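Local structure of acyl-CoA dehydrogenase domain protein Tcur3481 (Thermomonospora curvata, 6WY9) at residues L227-I241 against I330-L344. The protein probably acts as an FAD-dependent acyl-CoA dehydrogenase, binding flavin adenine dinucleotide as its cofactor. Numbering follows the deposited sequence.
Sequences LAAVQLGVASGALHI and IHRYFLWGKQISGTL
The ring of Tyr-333 packs on residues 227-241, with Val-234 O at its edge and the Ile-241 CD1 methyl set obliquely to it. Val-234 O lies near the ring plane, 3.3 Å from Tyr-333 CD2. Ile-241 CD1 comes in at a slant to Tyr-333 CE1, at 3.5 Å. The ring sits as a knob among Val-234, Gly-237, Ala-238 and Ile-241. Gly-237 leaves it room, since a CB there would clash with CE2. The phenol OH hydrogen-bonds to Arg-80 O. The indole of Trp-336 takes Val-230 CG1 at its edge, while Val-234 CG2 lies obliquely by Trp-336 CE3, 3.9 Å away. The amide of Gln-231 points its N-H at the opposing backbone. With CG anti to the backbone N (chi1 -170°) and a bend at chi2, it reaches Gly-337. Gln-231 NE2 donates to Gly-337 O over 3.1 Å, nearly straight, with the acceptor in the amide plane of Gln-231 and the donor tilted from the carbonyl plane of Gly-337. Ser-341 N reaches that carbonyl from its other face. NE2 also bonds to Ala-304 O on helix 295-319. Gln-231 OE1 is buried without a polar partner, 3.5 Å from Ile-340 CD1. A leucine here would probably leave Gly-337 O and Ala-304 O without the amide donor that they share. The two helices run nearly antiparallel, at 153°, with axes 9.6 Å apart. They belong to the helical C-terminal domain of the acyl-CoA dehydrogenase fold, and their packing is knobs-into-holes. Val-234 is a knob among Tyr-333, Trp-336, Gly-337 and Ile-340. Ile-340 answers it among Leu-227, Val-230, Gln-231 and Val-234. Ile-340 CD1 presses tightly on Val-230 CG1, at 3.5 Å. A type I turn from Ile-340 to Thr-343 brings Thr-343 CG2 and Leu-344 CD1 onto Leu-227 CD1, both at 3.7 Å.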
loop_
_atom_site.group_PDB
_atom_site.type_symbol
_atom_site.label_atom_id
_atom_site.label_comp_id
_atom_site.label_asym_id
_atom_site.label_seq_id
_atom_site.Cartn_x
_atom_site.Cartn_y
_atom_site.Cartn_z
ATOM N N LEU B 227 -6.472 -13.537 -19.201
ATOM C CA LEU B 227 -5.301 -13.486 -18.345
ATOM C C LEU B 227 -5.727 -13.308 -16.895
ATOM O O LEU B 227 -5.129 -13.884 -15.994
ATOM C CB LEU B 227 -4.360 -12.333 -18.773
ATOM C CG LEU B 227 -3.562 -12.604 -20.060
ATOM C CD1 LEU B 227 -3.095 -11.221 -20.736
ATOM C CD2 LEU B 227 -2.374 -13.540 -19.747
ATOM N N ALA B 228 -6.741 -12.481 -16.657
ATOM C CA ALA B 228 -7.231 -12.336 -15.293
ATOM C C ALA B 228 -7.787 -13.654 -14.768
ATOM O O ALA B 228 -7.626 -13.955 -13.585
ATOM C CB ALA B 228 -8.266 -11.232 -15.214
ATOM N N ALA B 229 -8.394 -14.485 -15.632
ATOM C CA ALA B 229 -8.870 -15.784 -15.139
ATOM C C ALA B 229 -7.709 -16.664 -14.671
ATOM O O ALA B 229 -7.785 -17.308 -13.610
ATOM C CB ALA B 229 -9.699 -16.502 -16.215
ATOM N N VAL B 230 -6.620 -16.710 -15.451
ATOM C CA VAL B 230 -5.465 -17.522 -15.051
ATOM C C VAL B 230 -4.899 -16.987 -13.740
ATOM O O VAL B 230 -4.559 -17.744 -12.818
ATOM C CB VAL B 230 -4.389 -17.508 -16.159
ATOM C CG1 VAL B 230 -3.153 -18.344 -15.728
ATOM C CG2 VAL B 230 -4.974 -17.963 -17.510
ATOM N N GLN B 231 -4.793 -15.662 -13.643
ATOM C CA GLN B 231 -4.209 -15.066 -12.455
ATOM C C GLN B 231 -5.055 -15.385 -11.239
ATOM O O GLN B 231 -4.531 -15.595 -10.139
ATOM C CB GLN B 231 -4.090 -13.541 -12.625
ATOM C CG GLN B 231 -3.257 -12.857 -11.509
ATOM C CD GLN B 231 -1.774 -13.018 -11.745
ATOM O OE1 GLN B 231 -1.308 -14.113 -12.095
ATOM N NE2 GLN B 231 -1.013 -11.927 -11.566
ATOM N N LEU B 232 -6.370 -15.319 -11.391
ATOM C CA LEU B 232 -7.212 -15.703 -10.263
ATOM C C LEU B 232 -6.849 -17.109 -9.788
ATOM O O LEU B 232 -6.749 -17.352 -8.579
ATOM C CB LEU B 232 -8.685 -15.641 -10.667
ATOM C CG LEU B 232 -9.707 -16.123 -9.609
ATOM C CD1 LEU B 232 -9.664 -15.238 -8.269
ATOM C CD2 LEU B 232 -11.088 -16.089 -10.286
ATOM N N GLY B 233 -6.658 -18.053 -10.725
ATOM C CA GLY B 233 -6.327 -19.412 -10.328
ATOM C C GLY B 233 -4.938 -19.504 -9.709
ATOM O O GLY B 233 -4.740 -20.169 -8.682
ATOM N N VAL B 234 -3.963 -18.797 -10.289
ATOM C CA VAL B 234 -2.632 -18.750 -9.680
ATOM C C VAL B 234 -2.717 -18.257 -8.238
ATOM O O VAL B 234 -2.115 -18.838 -7.331
ATOM C CB VAL B 234 -1.677 -17.865 -10.502
ATOM C CG1 VAL B 234 -0.340 -17.697 -9.744
ATOM C CG2 VAL B 234 -1.448 -18.505 -11.933
ATOM N N ALA B 235 -3.402 -17.140 -8.012
ATOM C CA ALA B 235 -3.401 -16.578 -6.659
ATOM C C ALA B 235 -4.122 -17.506 -5.690
ATOM O O ALA B 235 -3.694 -17.669 -4.543
ATOM C CB ALA B 235 -4.057 -15.186 -6.644
ATOM N N SER B 236 -5.242 -18.095 -6.133
ATOM C CA SER B 236 -6.000 -19.017 -5.300
ATOM C C SER B 236 -5.149 -20.223 -4.915
ATOM O O SER B 236 -5.128 -20.640 -3.752
ATOM C CB SER B 236 -7.264 -19.480 -6.051
ATOM O OG SER B 236 -8.119 -18.367 -6.292
ATOM N N GLY B 237 -4.461 -20.811 -5.893
ATOM C CA GLY B 237 -3.639 -21.974 -5.595
ATOM C C GLY B 237 -2.487 -21.614 -4.677
ATOM O O GLY B 237 -2.176 -22.352 -3.743
ATOM N N ALA B 238 -1.853 -20.461 -4.923
ATOM C CA ALA B 238 -0.765 -20.008 -4.063
ATOM C C ALA B 238 -1.246 -19.849 -2.622
ATOM O O ALA B 238 -0.590 -20.299 -1.671
ATOM C CB ALA B 238 -0.205 -18.669 -4.591
ATOM N N LEU B 239 -2.381 -19.170 -2.444
ATOM C CA LEU B 239 -2.926 -19.000 -1.100
ATOM C C LEU B 239 -3.222 -20.360 -0.444
ATOM O O LEU B 239 -2.902 -20.573 0.734
ATOM C CB LEU B 239 -4.194 -18.147 -1.146
ATOM C CG LEU B 239 -4.802 -17.874 0.231
ATOM C CD1 LEU B 239 -3.770 -17.281 1.274
ATOM C CD2 LEU B 239 -6.010 -16.922 0.093
ATOM N N HIS B 240 -3.827 -21.286 -1.194
ATOM C CA HIS B 240 -4.156 -22.586 -0.624
ATOM C C HIS B 240 -2.897 -23.298 -0.131
ATOM O O HIS B 240 -2.858 -23.799 0.997
ATOM C CB HIS B 240 -4.919 -23.444 -1.639
ATOM C CG HIS B 240 -5.323 -24.788 -1.094
ATOM N ND1 HIS B 240 -6.375 -24.953 -0.216
ATOM C CD2 HIS B 240 -4.788 -26.019 -1.266
ATOM C CE1 HIS B 240 -6.478 -26.231 0.118
ATOM N NE2 HIS B 240 -5.524 -26.898 -0.503
ATOM N N ILE B 241 -1.846 -23.327 -0.954
ATOM C CA ILE B 241 -0.616 -24.028 -0.573
ATOM C C ILE B 241 -0.006 -23.387 0.671
ATOM O O ILE B 241 0.481 -24.070 1.587
ATOM C CB ILE B 241 0.391 -23.997 -1.748
ATOM C CG1 ILE B 241 -0.031 -24.954 -2.870
ATOM C CG2 ILE B 241 1.864 -24.333 -1.233
ATOM C CD1 ILE B 241 0.644 -24.529 -4.200
ATOM N N ILE B 330 5.811 -23.543 -4.467
ATOM C CA ILE B 330 5.196 -22.215 -4.470
ATOM C C ILE B 330 5.911 -21.280 -5.455
ATOM O O ILE B 330 5.281 -20.381 -6.013
ATOM C CB ILE B 330 5.163 -21.608 -3.044
ATOM C CG1 ILE B 330 4.234 -20.367 -3.002
ATOM C CG2 ILE B 330 6.610 -21.237 -2.569
ATOM C CD1 ILE B 330 2.701 -20.724 -3.140
ATOM N N HIS B 331 7.221 -21.467 -5.691
ATOM C CA HIS B 331 7.950 -20.517 -6.543
ATOM C C HIS B 331 7.355 -20.429 -7.957
ATOM O O HIS B 331 7.515 -19.407 -8.630
ATOM C CB HIS B 331 9.420 -20.907 -6.673
ATOM C CG HIS B 331 9.634 -22.109 -7.544
ATOM N ND1 HIS B 331 9.281 -23.387 -7.132
ATOM C CD2 HIS B 331 10.111 -22.241 -8.808
ATOM C CE1 HIS B 331 9.576 -24.256 -8.087
ATOM N NE2 HIS B 331 10.079 -23.588 -9.114
ATOM N N ARG B 332 6.689 -21.485 -8.440
ATOM C CA ARG B 332 6.082 -21.406 -9.771
ATOM C C ARG B 332 4.910 -20.433 -9.787
ATOM O O ARG B 332 4.675 -19.765 -10.794
ATOM C CB ARG B 332 5.624 -22.798 -10.252
ATOM C CG ARG B 332 6.796 -23.757 -10.507
ATOM C CD ARG B 332 6.408 -24.894 -11.481
ATOM N NE ARG B 332 7.483 -25.890 -11.539
ATOM C CZ ARG B 332 7.741 -26.801 -10.598
ATOM N NH1 ARG B 332 8.771 -27.645 -10.756
ATOM N NH2 ARG B 332 6.970 -26.882 -9.523
ATOM N N TYR B 333 4.145 -20.374 -8.702
ATOM C CA TYR B 333 3.052 -19.402 -8.611
ATOM C C TYR B 333 3.602 -17.985 -8.644
ATOM O O TYR B 333 3.059 -17.107 -9.332
ATOM C CB TYR B 333 2.254 -19.666 -7.320
ATOM C CG TYR B 333 1.565 -21.009 -7.423
ATOM C CD1 TYR B 333 2.273 -22.198 -7.212
ATOM C CD2 TYR B 333 0.230 -21.089 -7.815
ATOM C CE1 TYR B 333 1.650 -23.441 -7.390
ATOM C CE2 TYR B 333 -0.411 -22.333 -7.976
ATOM C CZ TYR B 333 0.313 -23.493 -7.763
ATOM O OH TYR B 333 -0.329 -24.710 -7.924
ATOM N N PHE B 334 4.728 -17.761 -7.953
ATOM C CA PHE B 334 5.401 -16.464 -8.052
ATOM C C PHE B 334 5.771 -16.146 -9.504
ATOM O O PHE B 334 5.526 -15.030 -9.997
ATOM C CB PHE B 334 6.667 -16.436 -7.162
ATOM C CG PHE B 334 7.351 -15.119 -7.215
ATOM C CD1 PHE B 334 6.758 -14.006 -6.641
ATOM C CD2 PHE B 334 8.530 -14.958 -7.930
ATOM C CE1 PHE B 334 7.356 -12.730 -6.735
ATOM C CE2 PHE B 334 9.137 -13.703 -8.019
ATOM C CZ PHE B 334 8.541 -12.579 -7.412
ATOM N N LEU B 335 6.396 -17.112 -10.202
ATOM C CA LEU B 335 6.844 -16.863 -11.579
ATOM C C LEU B 335 5.653 -16.582 -12.509
ATOM O O LEU B 335 5.698 -15.651 -13.321
ATOM C CB LEU B 335 7.674 -18.043 -12.113
ATOM C CG LEU B 335 8.976 -18.368 -11.346
ATOM C CD1 LEU B 335 9.688 -19.557 -11.993
ATOM C CD2 LEU B 335 9.857 -17.085 -11.368
ATOM N N TRP B 336 4.604 -17.417 -12.441
ATOM C CA TRP B 336 3.388 -17.180 -13.223
ATOM C C TRP B 336 2.728 -15.846 -12.867
ATOM O O TRP B 336 2.350 -15.064 -13.755
ATOM C CB TRP B 336 2.384 -18.325 -13.004
ATOM C CG TRP B 336 2.667 -19.551 -13.853
ATOM C CD1 TRP B 336 3.852 -20.203 -13.974
ATOM C CD2 TRP B 336 1.719 -20.269 -14.683
ATOM N NE1 TRP B 336 3.712 -21.286 -14.816
ATOM C CE2 TRP B 336 2.412 -21.343 -15.265
ATOM C CE3 TRP B 336 0.354 -20.106 -14.965
ATOM C CZ2 TRP B 336 1.794 -22.262 -16.148
ATOM C CZ3 TRP B 336 -0.268 -21.040 -15.835
ATOM C CH2 TRP B 336 0.457 -22.094 -16.415
ATOM N N GLY B 337 2.537 -15.587 -11.571
ATOM C CA GLY B 337 1.856 -14.365 -11.168
ATOM C C GLY B 337 2.582 -13.137 -11.672
ATOM O O GLY B 337 1.971 -12.223 -12.233
ATOM N N LYS B 338 3.902 -13.132 -11.501
ATOM C CA LYS B 338 4.754 -12.027 -11.916
ATOM C C LYS B 338 4.661 -11.819 -13.429
ATOM O O LYS B 338 4.444 -10.699 -13.908
ATOM C CB LYS B 338 6.188 -12.337 -11.427
ATOM C CG LYS B 338 7.342 -11.540 -11.992
ATOM C CD LYS B 338 7.882 -10.473 -10.987
ATOM C CE LYS B 338 8.942 -9.537 -11.639
ATOM N NZ LYS B 338 9.169 -8.232 -10.833
ATOM N N GLN B 339 4.792 -12.893 -14.211
ATOM C CA GLN B 339 4.708 -12.724 -15.661
ATOM C C GLN B 339 3.324 -12.223 -16.085
ATOM O O GLN B 339 3.202 -11.299 -16.906
ATOM C CB GLN B 339 4.989 -14.044 -16.401
ATOM C CG GLN B 339 4.944 -13.738 -17.930
ATOM C CD GLN B 339 5.672 -14.780 -18.742
ATOM O OE1 GLN B 339 6.757 -15.222 -18.361
ATOM N NE2 GLN B 339 5.091 -15.162 -19.873
ATOM N N ILE B 340 2.270 -12.831 -15.539
ATOM C CA ILE B 340 0.928 -12.466 -15.974
ATOM C C ILE B 340 0.653 -10.993 -15.666
ATOM O O ILE B 340 -0.006 -10.288 -16.455
ATOM C CB ILE B 340 -0.117 -13.397 -15.329
ATOM C CG1 ILE B 340 -0.019 -14.791 -15.943
ATOM C CG2 ILE B 340 -1.543 -12.873 -15.582
ATOM C CD1 ILE B 340 -0.856 -15.829 -15.132
ATOM N N SER B 341 1.172 -10.503 -14.534
ATOM C CA SER B 341 0.871 -9.140 -14.089
ATOM C C SER B 341 1.474 -8.081 -15.007
ATOM O O SER B 341 1.146 -6.885 -14.867
ATOM C CB SER B 341 1.369 -8.928 -12.646
ATOM O OG SER B 341 2.805 -8.980 -12.610
ATOM N N GLY B 342 2.332 -8.485 -15.939
ATOM C CA GLY B 342 2.884 -7.572 -16.940
ATOM C C GLY B 342 2.429 -7.852 -18.376
ATOM O O GLY B 342 2.846 -7.153 -19.310
ATOM N N THR B 343 1.597 -8.873 -18.574
ATOM C CA THR B 343 1.275 -9.326 -19.934
ATOM C C THR B 343 0.195 -8.408 -20.485
ATOM O O THR B 343 -0.822 -8.175 -19.823
ATOM C CB THR B 343 0.848 -10.787 -19.908
ATOM O OG1 THR B 343 1.943 -11.515 -19.302
ATOM C CG2 THR B 343 0.575 -11.324 -21.372
ATOM N N LEU B 344 0.475 -7.830 -21.655
ATOM C CA LEU B 344 -0.243 -6.728 -22.262
ATOM C C LEU B 344 -0.038 -5.434 -21.502
ATOM O O LEU B 344 -0.801 -4.493 -21.697
ATOM C CB LEU B 344 -1.754 -6.992 -22.401
ATOM C CG LEU B 344 -2.088 -8.307 -23.084
ATOM C CD1 LEU B 344 -3.622 -8.542 -23.280
ATOM C CD2 LEU B 344 -1.286 -8.486 -24.412
#